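Local structure of CDA peptide synthetase I (Streptomyces coelicolor, 5DU9) at residues Ile106-His111 and Phe143-Gly148; Arg172-Tyr177 and Arg371-Gly376; Asn394-Gly399 and Asp408-Pro413; Arg244-Pro249 and Leu424-Val429. The protein is a condensation domain of a peptide synthetase, a two-lobed fold of mixed sheets and helices that holds (2S)-2-amino-N-butyl-propanamide in a pocket. The protein carries 1 engineered substitution. All coordinates share one frame; numbering follows the deposited sequence.

Contact 1: Ile106-His111 and Phe143-Gly148; sequences IDLSGH and FTLGGG
I106 and D107 run parallel to F143 and T144, and two backbone hydrogen bonds join the segments. T144 N donates to I106 O at 3.0 Å. L108 N donates to T144 O at 2.8 Å. T144 thus bonds to segment 106-111 through both its N-H and its carbonyl, on either side of D107. The second bond is more bent, with 137° at the hydrogen, where the chain leaves the strand.

I106 and F143 share one face of the sheet. Their side chains lie side by side and point the same way, with I106 CD1 3.5 Å from F143 CE1. L108 also lies alongside F143, its CD1 3.7 Å from F143 CD1. Both methyls meet the ring obliquely.

D107 and T144 take the other face. D107 CG is anti to the backbone N (chi1 -172°), and OD1 of its carboxylate is 3.7 Å from T144 CB. S109 grips D107 OD1 twice: S109 OG donates to its syn lone pair at 2.6 Å, and S109 N donates at 2.8 Å. The second bond closes an Asx turn at the end of the strand. T144 OG1 is hydrogen-bonded to H105.

The two strands and helix 114-126 form a beta-alpha-beta unit. W121 of that helix meets F143 edge-to-face, and L108 rests on A118. Strand 103-107 is an outermost strand of the mixed sheet, and strand 149-157 flanks 138-146 on its other side.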
# COMPACT_ATOMS: atom_id res chain seq x y z
N ILE A 106 -20.83 -10.13 -9.92
CA ILE A 106 -20.38 -11.33 -10.60
C ILE A 106 -20.68 -12.53 -9.72
O ILE A 106 -20.02 -12.74 -8.70
CB ILE A 106 -18.89 -11.25 -10.94
CG1 ILE A 106 -18.64 -10.05 -11.86
CG2 ILE A 106 -18.42 -12.55 -11.60
CD1 ILE A 106 -17.19 -9.78 -12.16
N ASP A 107 -21.69 -13.30 -10.12
CA ASP A 107 -22.12 -14.46 -9.35
C ASP A 107 -21.32 -15.69 -9.74
O ASP A 107 -21.57 -16.30 -10.78
CB ASP A 107 -23.62 -14.70 -9.56
CG ASP A 107 -24.18 -15.77 -8.63
OD1 ASP A 107 -23.39 -16.45 -7.95
OD2 ASP A 107 -25.42 -15.93 -8.60
N LEU A 108 -20.35 -16.04 -8.91
CA LEU A 108 -19.54 -17.23 -9.13
C LEU A 108 -20.01 -18.38 -8.24
O LEU A 108 -19.33 -19.40 -8.12
CB LEU A 108 -18.06 -16.92 -8.88
CG LEU A 108 -17.47 -15.83 -9.78
CD1 LEU A 108 -16.07 -15.45 -9.34
CD2 LEU A 108 -17.47 -16.28 -11.24
N SER A 109 -21.18 -18.22 -7.64
CA SER A 109 -21.78 -19.29 -6.85
C SER A 109 -22.28 -20.37 -7.80
O SER A 109 -23.32 -20.22 -8.44
CB SER A 109 -22.93 -18.77 -5.99
OG SER A 109 -24.12 -18.65 -6.76
N GLY A 110 -21.52 -21.46 -7.88
CA GLY A 110 -21.81 -22.52 -8.83
C GLY A 110 -20.55 -22.92 -9.57
O GLY A 110 -20.47 -24.02 -10.12
N HIS A 111 -19.57 -22.03 -9.58
CA HIS A 111 -18.31 -22.32 -10.25
C HIS A 111 -17.50 -23.32 -9.44
O HIS A 111 -17.65 -23.41 -8.22
CB HIS A 111 -17.49 -21.04 -10.47
CG HIS A 111 -16.54 -21.13 -11.62
ND1 HIS A 111 -15.33 -21.79 -11.53
CD2 HIS A 111 -16.62 -20.66 -12.88
CE1 HIS A 111 -14.71 -21.72 -12.70
NE2 HIS A 111 -15.47 -21.04 -13.53
N PHE A 143 -18.28 -9.94 -5.86
CA PHE A 143 -18.35 -11.34 -6.24
C PHE A 143 -19.18 -12.13 -5.23
O PHE A 143 -19.02 -11.94 -4.02
CB PHE A 143 -16.96 -11.96 -6.35
CG PHE A 143 -16.09 -11.33 -7.40
CD1 PHE A 143 -16.08 -11.83 -8.69
CD2 PHE A 143 -15.28 -10.25 -7.09
CE1 PHE A 143 -15.27 -11.26 -9.65
CE2 PHE A 143 -14.47 -9.68 -8.05
CZ PHE A 143 -14.47 -10.19 -9.34
N THR A 144 -20.06 -12.99 -5.73
CA THR A 144 -20.70 -14.00 -4.90
C THR A 144 -19.92 -15.30 -5.08
O THR A 144 -19.73 -15.74 -6.22
CB THR A 144 -22.18 -14.20 -5.27
OG1 THR A 144 -22.89 -12.96 -5.14
CG2 THR A 144 -22.83 -15.25 -4.37
N LEU A 145 -19.48 -15.90 -3.98
CA LEU A 145 -18.57 -17.05 -4.05
C LEU A 145 -19.19 -18.38 -3.65
O LEU A 145 -18.53 -19.42 -3.74
CB LEU A 145 -17.36 -16.80 -3.16
CG LEU A 145 -16.52 -15.56 -3.48
CD1 LEU A 145 -15.32 -15.51 -2.55
CD2 LEU A 145 -16.08 -15.54 -4.93
N GLY A 146 -20.44 -18.37 -3.22
CA GLY A 146 -21.06 -19.58 -2.72
C GLY A 146 -20.80 -19.74 -1.23
O GLY A 146 -19.83 -19.19 -0.70
N GLY A 147 -21.66 -20.49 -0.55
CA GLY A 147 -21.61 -20.57 0.89
C GLY A 147 -22.02 -19.25 1.52
O GLY A 147 -21.83 -19.03 2.71
N GLY A 148 -22.57 -18.36 0.70
CA GLY A 148 -22.98 -17.04 1.15
C GLY A 148 -21.83 -16.05 1.21
O GLY A 148 -22.04 -14.87 1.49

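Contact 2: Arg172-Tyr177 and Arg371-Gly376; sequences RLAEVY and RPVDFG
F375 packs against A174 and Y177 of helix 163-182. CG is anti to the carbonyl carbon (chi1 -73°), which starts the ring off beside the backbone N. F375 CB is 4.1 Å from Y177 CD2. Beyond CG, F375 CD1 is 3.9 Å from the same Y177 CD2. At the next ring atom, F375 CE1 lies 3.9 Å from A174 CB. This methyl sits over one face of the F375 ring, offset toward the rim, in a CH-pi contact 19° off the ring normal.

The edge of F375 is turned toward the face of Y177 in an offset edge-to-face pair, with centroids 5.9 Å apart and planes at 75°. Y177 also offers its own edge to the backbone, with CE2 3.5 Å from F375 O. Its hydroxyl is hydrogen-bonded to D45 N.

A174 CB and V373 CG1 are packed tighter than usual, at 3.4 Å. A174 CB also touches D374 O, which accepts from R178 of the same helix. L38 and I40 of strand 33-40 touch F375. Helix 163-182 thus packs on the short edge strand 373-374 and the turn after it, in the six-stranded sheet of the condensation domain, a fold of the CoA-dependent acyltransferase clan.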
# COMPACT_ATOMS: atom_id res chain seq x y z
N ARG A 172 -16.40 3.73 5.08
CA ARG A 172 -17.51 4.60 4.70
C ARG A 172 -18.58 3.81 3.94
O ARG A 172 -19.78 3.98 4.18
CB ARG A 172 -17.02 5.78 3.86
CG ARG A 172 -18.12 6.66 3.30
CD ARG A 172 -19.02 7.21 4.39
NE ARG A 172 -20.05 8.10 3.86
CZ ARG A 172 -21.10 8.53 4.56
NH1 ARG A 172 -21.27 8.15 5.82
NH2 ARG A 172 -21.99 9.33 3.99
N LEU A 173 -18.13 2.96 3.03
CA LEU A 173 -19.04 2.13 2.25
C LEU A 173 -19.93 1.29 3.16
O LEU A 173 -21.15 1.24 2.98
CB LEU A 173 -18.26 1.21 1.31
CG LEU A 173 -19.10 0.27 0.44
CD1 LEU A 173 -19.87 1.06 -0.60
CD2 LEU A 173 -18.23 -0.78 -0.22
N ALA A 174 -19.31 0.64 4.14
CA ALA A 174 -20.05 -0.20 5.07
C ALA A 174 -21.02 0.63 5.90
O ALA A 174 -22.16 0.22 6.12
CB ALA A 174 -19.09 -0.94 5.98
N GLU A 175 -20.58 1.81 6.34
CA GLU A 175 -21.42 2.70 7.13
C GLU A 175 -22.69 3.07 6.39
O GLU A 175 -23.79 3.03 6.95
CB GLU A 175 -20.64 3.97 7.50
CG GLU A 175 -21.38 4.90 8.44
CD GLU A 175 -20.56 6.11 8.82
OE1 GLU A 175 -19.94 6.71 7.91
OE2 GLU A 175 -20.53 6.47 10.01
N VAL A 176 -22.55 3.43 5.11
CA VAL A 176 -23.71 3.79 4.29
C VAL A 176 -24.60 2.58 4.07
O VAL A 176 -25.83 2.68 4.14
CB VAL A 176 -23.27 4.38 2.93
CG1 VAL A 176 -24.48 4.70 2.06
CG2 VAL A 176 -22.44 5.64 3.14
N TYR A 177 -23.99 1.43 3.79
CA TYR A 177 -24.74 0.19 3.55
C TYR A 177 -25.60 -0.19 4.76
O TYR A 177 -26.76 -0.58 4.60
CB TYR A 177 -23.79 -0.96 3.22
CG TYR A 177 -24.48 -2.28 2.98
CD1 TYR A 177 -25.07 -2.57 1.75
CD2 TYR A 177 -24.55 -3.24 3.98
CE1 TYR A 177 -25.71 -3.78 1.52
CE2 TYR A 177 -25.19 -4.46 3.76
CZ TYR A 177 -25.77 -4.72 2.53
OH TYR A 177 -26.40 -5.92 2.31
N ARG A 371 -9.64 -2.57 11.37
CA ARG A 371 -10.69 -3.34 12.01
C ARG A 371 -11.52 -4.03 10.94
O ARG A 371 -11.74 -3.44 9.88
CB ARG A 371 -11.59 -2.45 12.87
CG ARG A 371 -12.59 -3.23 13.72
CD ARG A 371 -13.65 -2.31 14.30
NE ARG A 371 -13.08 -1.23 15.09
CZ ARG A 371 -13.79 -0.22 15.59
NH1 ARG A 371 -15.10 -0.15 15.38
NH2 ARG A 371 -13.19 0.73 16.30
N PRO A 372 -11.96 -5.27 11.20
CA PRO A 372 -12.89 -5.91 10.27
C PRO A 372 -14.05 -4.99 9.91
O PRO A 372 -14.65 -4.36 10.79
CB PRO A 372 -13.35 -7.14 11.05
CG PRO A 372 -12.19 -7.48 11.91
CD PRO A 372 -11.57 -6.17 12.30
N VAL A 373 -14.35 -4.89 8.62
CA VAL A 373 -15.37 -3.98 8.13
C VAL A 373 -16.76 -4.56 8.38
O VAL A 373 -17.07 -5.67 7.93
CB VAL A 373 -15.17 -3.69 6.62
CG1 VAL A 373 -16.28 -2.81 6.07
CG2 VAL A 373 -13.82 -3.02 6.39
N ASP A 374 -17.60 -3.81 9.08
CA ASP A 374 -18.89 -4.30 9.53
C ASP A 374 -20.03 -3.90 8.60
O ASP A 374 -20.40 -2.73 8.52
CB ASP A 374 -19.18 -3.79 10.95
CG ASP A 374 -20.46 -4.37 11.54
OD1 ASP A 374 -20.91 -5.43 11.06
OD2 ASP A 374 -21.00 -3.77 12.48
N PHE A 375 -20.60 -4.88 7.90
CA PHE A 375 -21.71 -4.63 6.99
C PHE A 375 -23.06 -4.91 7.66
O PHE A 375 -24.07 -5.10 6.99
CB PHE A 375 -21.56 -5.47 5.72
CG PHE A 375 -20.47 -4.99 4.81
CD1 PHE A 375 -20.71 -3.97 3.91
CD2 PHE A 375 -19.20 -5.55 4.86
CE1 PHE A 375 -19.71 -3.52 3.06
CE2 PHE A 375 -18.20 -5.09 4.02
CZ PHE A 375 -18.46 -4.08 3.12
N GLY A 376 -23.06 -4.93 8.99
CA GLY A 376 -24.28 -5.13 9.75
C GLY A 376 -24.62 -6.60 9.90
O GLY A 376 -25.76 -7.01 9.72

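Contact 3: Asn394-Gly399 and Asp408-Pro413; sequences NIVLTG and DFEGNP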
# COMPACT_ATOMS: atom_id res chain seq x y z
N ASN A 394 8.21 -5.76 -3.80
CA ASN A 394 7.48 -5.27 -2.64
C ASN A 394 7.13 -6.45 -1.76
O ASN A 394 6.72 -7.50 -2.26
CB ASN A 394 6.17 -4.55 -3.01
CG ASN A 394 6.35 -3.49 -4.07
OD1 ASN A 394 7.32 -2.73 -4.06
ND2 ASN A 394 5.38 -3.42 -4.98
N ILE A 395 7.28 -6.26 -0.45
CA ILE A 395 6.84 -7.23 0.53
C ILE A 395 5.71 -6.59 1.32
O ILE A 395 5.93 -5.63 2.05
CB ILE A 395 7.98 -7.67 1.47
CG1 ILE A 395 9.09 -8.33 0.65
CG2 ILE A 395 7.45 -8.62 2.54
CD1 ILE A 395 10.34 -8.64 1.43
N VAL A 396 4.51 -7.12 1.16
CA VAL A 396 3.31 -6.52 1.75
C VAL A 396 2.72 -7.47 2.77
O VAL A 396 2.49 -8.65 2.48
CB VAL A 396 2.27 -6.20 0.66
CG1 VAL A 396 1.08 -5.45 1.27
CG2 VAL A 396 2.90 -5.38 -0.46
N LEU A 397 2.49 -6.97 3.98
CA LEU A 397 1.84 -7.75 5.03
C LEU A 397 0.53 -7.11 5.42
O LEU A 397 0.45 -5.89 5.58
CB LEU A 397 2.73 -7.86 6.27
CG LEU A 397 3.81 -8.92 6.26
CD1 LEU A 397 4.91 -8.58 5.27
CD2 LEU A 397 4.38 -9.09 7.65
N THR A 398 -0.50 -7.94 5.55
CA THR A 398 -1.77 -7.52 6.12
C THR A 398 -2.12 -8.48 7.24
O THR A 398 -1.86 -9.67 7.15
CB THR A 398 -2.89 -7.51 5.07
OG1 THR A 398 -3.13 -8.83 4.59
CG2 THR A 398 -2.52 -6.62 3.91
N GLY A 399 -2.70 -7.94 8.31
CA GLY A 399 -3.04 -8.73 9.47
C GLY A 399 -2.20 -8.33 10.67
O GLY A 399 -1.56 -7.28 10.65
N ASP A 408 2.34 -10.92 0.93
CA ASP A 408 2.38 -10.82 -0.53
C ASP A 408 3.78 -10.42 -0.99
O ASP A 408 4.32 -9.41 -0.55
CB ASP A 408 1.36 -9.80 -1.04
CG ASP A 408 -0.05 -10.36 -1.09
OD1 ASP A 408 -0.38 -11.23 -0.26
OD2 ASP A 408 -0.83 -9.93 -1.97
N PHE A 409 4.36 -11.24 -1.85
CA PHE A 409 5.59 -10.88 -2.55
C PHE A 409 5.20 -10.40 -3.93
O PHE A 409 4.67 -11.16 -4.74
CB PHE A 409 6.56 -12.06 -2.63
CG PHE A 409 7.51 -12.14 -1.46
CD1 PHE A 409 7.06 -11.92 -0.17
CD2 PHE A 409 8.85 -12.45 -1.66
CE1 PHE A 409 7.93 -12.00 0.91
CE2 PHE A 409 9.72 -12.52 -0.59
CZ PHE A 409 9.26 -12.30 0.70
N GLU A 410 5.44 -9.12 -4.18
CA GLU A 410 5.11 -8.49 -5.45
C GLU A 410 6.40 -8.24 -6.22
O GLU A 410 7.15 -7.32 -5.90
CB GLU A 410 4.36 -7.18 -5.21
CG GLU A 410 3.18 -7.30 -4.27
CD GLU A 410 2.41 -6.00 -4.11
OE1 GLU A 410 3.03 -4.92 -4.21
OE2 GLU A 410 1.18 -6.05 -3.88
N GLY A 411 6.64 -9.06 -7.23
CA GLY A 411 7.89 -9.02 -7.97
C GLY A 411 7.76 -8.44 -9.36
O GLY A 411 6.80 -8.71 -10.08
N ASN A 412 8.74 -7.62 -9.74
CA ASN A 412 8.88 -7.17 -11.12
C ASN A 412 8.99 -8.40 -12.02
O ASN A 412 9.85 -9.25 -11.80
CB ASN A 412 10.10 -6.26 -11.26
CG ASN A 412 10.29 -5.76 -12.69
OD1 ASN A 412 10.53 -6.54 -13.61
ND2 ASN A 412 10.21 -4.45 -12.87
N PRO A 413 8.12 -8.51 -13.04
CA PRO A 413 8.07 -9.74 -13.83
C PRO A 413 9.30 -9.99 -14.70
O PRO A 413 9.48 -11.11 -15.18
CB PRO A 413 6.83 -9.55 -14.70
CG PRO A 413 6.63 -8.08 -14.78
CD PRO A 413 7.08 -7.54 -13.46
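E410 OE1 is gripped by two donors, N394 ND2 at 2.9 Å across the contact and the hydroxyl of S387. The N394 amide meets this oxygen nearly along its C-O axis, with the amide and carboxylate planes 62° apart. E410 CG is anti to the carbonyl carbon, and the chain runs extended beyond it (chi2 -177°). V396 CG2 packs beside the same carboxylate, 3.7 Å from E410 CD.

The backbones form an antiparallel hairpin. N394 and E410 are a hydrogen-bonded pair, with N394 N to E410 O at 2.8 Å and E410 N to N394 O also at 2.8 Å. V396 and D408 make the other such pair. Between them lies the non-hydrogen-bonded pair I395 and F409, whose side chains point to the opposite face. I395 CG1 sits over one face of the F409 ring, 4.1 Å from its centroid. L421 and F428 of helix 418-437 also touch this ring.

The hairpin therefore has an apolar face under the helix and a face that carries buried polar groups. S387 lines the ligand pocket and the N394 side chain is about 6 Å from the bound (2S)-2-amino-N-butyl-propanamide. E410 is consistent with a second-shell residue that positions S387, and N394 helps to hold its carboxylate.

Contact 4: Arg244-Pro249 and Leu424-Val429; sequences RSLGLP and LQERFV
Helix 418-437 packs on the edge strand 242-248 of the four-stranded sheet, bringing L246 and L248 against Q425 and V429. The short axes approach to 9.6 Å, and their directions differ by 34°.

Q425 carries the polar part. Its NE2 donates to R244 O at 2.9 Å and arrives from above the carbonyl plane, 52° out of it. R244 O also accepts from F409 N of the neighbouring strand, so it serves both the sheet and the helix. The Q425 side chain is extended beyond CG, but CG itself stands away from a staggered position (chi1 143°), which may reflect some strain. The amide lies close to L246, with Q425 CD 3.4 Å from L246 CB.

Strand 242-248 lies next to strand 404-411 in this mixed sheet. The helix covers the sheet face that bears L246, L248 and F409, and F409 touches Q425.

L246 crosses Q425 obliquely. Its CD2 is 3.8 Å from Q425 CG and, at the helix's next residue, 3.8 Å from E426 OE1. V429 CG2 is 4.1 Å from the same L246 CD2. L248 and V429 reach toward each other tip to tip, with L248 CD1 3.6 Å from V429 CG1.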
# COMPACT_ATOMS: atom_id res chain seq x y z
N ARG A 244 2.43 -13.03 -5.48
CA ARG A 244 2.23 -14.33 -4.85
C ARG A 244 1.95 -14.11 -3.38
O ARG A 244 2.68 -13.40 -2.68
CB ARG A 244 3.45 -15.24 -5.06
CG ARG A 244 3.60 -15.74 -6.49
CD ARG A 244 2.43 -16.64 -6.91
NE ARG A 244 2.55 -17.10 -8.29
CZ ARG A 244 2.06 -16.46 -9.35
NH1 ARG A 244 1.41 -15.31 -9.21
NH2 ARG A 244 2.22 -16.97 -10.56
N SER A 245 0.87 -14.73 -2.92
CA SER A 245 0.36 -14.48 -1.58
C SER A 245 0.43 -15.75 -0.73
O SER A 245 0.11 -16.84 -1.20
CB SER A 245 -1.08 -13.98 -1.66
OG SER A 245 -1.56 -13.60 -0.39
N LEU A 246 0.87 -15.59 0.51
CA LEU A 246 1.00 -16.70 1.44
C LEU A 246 0.25 -16.37 2.72
O LEU A 246 0.54 -15.37 3.37
CB LEU A 246 2.47 -16.99 1.75
CG LEU A 246 2.77 -18.03 2.82
CD1 LEU A 246 2.18 -19.38 2.46
CD2 LEU A 246 4.27 -18.14 3.05
N GLY A 247 -0.72 -17.21 3.06
CA GLY A 247 -1.46 -17.05 4.30
C GLY A 247 -0.77 -17.75 5.45
O GLY A 247 -0.42 -18.93 5.35
N LEU A 248 -0.58 -17.01 6.54
CA LEU A 248 0.05 -17.53 7.75
C LEU A 248 -0.94 -17.47 8.91
O LEU A 248 -1.36 -16.38 9.31
CB LEU A 248 1.30 -16.72 8.11
CG LEU A 248 2.40 -16.63 7.05
CD1 LEU A 248 3.52 -15.74 7.54
CD2 LEU A 248 2.92 -18.01 6.68
N PRO A 249 -1.32 -18.63 9.45
CA PRO A 249 -2.26 -18.59 10.58
C PRO A 249 -1.58 -18.13 11.86
O PRO A 249 -0.35 -18.09 11.91
CB PRO A 249 -2.74 -20.03 10.69
CG PRO A 249 -1.59 -20.83 10.19
CD PRO A 249 -0.97 -20.01 9.09
N LEU A 424 10.95 -17.86 -2.63
CA LEU A 424 11.59 -16.81 -1.84
C LEU A 424 10.77 -16.46 -0.60
O LEU A 424 11.31 -16.28 0.50
CB LEU A 424 11.77 -15.56 -2.70
CG LEU A 424 12.74 -14.51 -2.18
CD1 LEU A 424 14.16 -15.02 -2.24
CD2 LEU A 424 12.59 -13.24 -3.00
N GLN A 425 9.47 -16.35 -0.80
CA GLN A 425 8.56 -15.95 0.25
C GLN A 425 8.48 -17.01 1.36
O GLN A 425 8.46 -16.67 2.53
CB GLN A 425 7.19 -15.65 -0.38
CG GLN A 425 5.96 -16.04 0.37
CD GLN A 425 4.74 -15.79 -0.49
OE1 GLN A 425 4.23 -16.70 -1.15
NE2 GLN A 425 4.29 -14.54 -0.53
N GLU A 426 8.46 -18.29 0.98
CA GLU A 426 8.47 -19.35 1.99
C GLU A 426 9.80 -19.37 2.75
O GLU A 426 9.82 -19.54 3.97
CB GLU A 426 8.21 -20.71 1.34
CG GLU A 426 8.17 -21.87 2.33
CD GLU A 426 7.18 -21.65 3.46
OE1 GLU A 426 5.97 -21.54 3.18
OE2 GLU A 426 7.61 -21.60 4.63
N ARG A 427 10.89 -19.18 2.02
CA ARG A 427 12.22 -19.13 2.63
C ARG A 427 12.33 -17.98 3.62
O ARG A 427 12.86 -18.14 4.72
CB ARG A 427 13.30 -18.98 1.56
CG ARG A 427 14.71 -19.11 2.09
CD ARG A 427 15.74 -18.90 1.00
NE ARG A 427 15.52 -19.80 -0.13
CZ ARG A 427 15.96 -19.58 -1.37
NH1 ARG A 427 16.65 -18.49 -1.65
NH2 ARG A 427 15.71 -20.46 -2.32
N PHE A 428 11.82 -16.82 3.23
CA PHE A 428 11.88 -15.65 4.09
C PHE A 428 11.07 -15.85 5.36
O PHE A 428 11.55 -15.58 6.46
CB PHE A 428 11.38 -14.41 3.36
CG PHE A 428 11.03 -13.29 4.29
CD1 PHE A 428 12.01 -12.63 5.01
CD2 PHE A 428 9.71 -12.90 4.46
CE1 PHE A 428 11.69 -11.62 5.88
CE2 PHE A 428 9.39 -11.88 5.32
CZ PHE A 428 10.38 -11.24 6.03
N VAL A 429 9.84 -16.33 5.23
CA VAL A 429 8.97 -16.48 6.39
C VAL A 429 9.56 -17.50 7.37
O VAL A 429 9.43 -17.33 8.59
CB VAL A 429 7.54 -16.90 5.98
CG1 VAL A 429 6.71 -17.29 7.21
CG2 VAL A 429 6.85 -15.76 5.24
O HOH W 1 2.76 -18.05 -2.53

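Overall arrangement
The contacts fall into two pairs, each on one mixed sheet. Contacts 1 and 2 lie at the two outermost strands of the six-stranded sheet, with centres 21 Å apart and nearest atoms about 10 Å apart. Contacts 3 and 4 share the four-stranded sheet, with centres 10 Å apart. They touch directly: D408 OD1 lies 2.7 Å from S245 OG, a probable hydrogen bond. Contacts 2 and 3 come within about 9 Å at their nearest atoms. Contacts 2 and 4 alternate along the chain, which interweaves the two sheets in sequence. Contact 3 reaches the ligand pocket through S387. H158 and M308 also line that pocket.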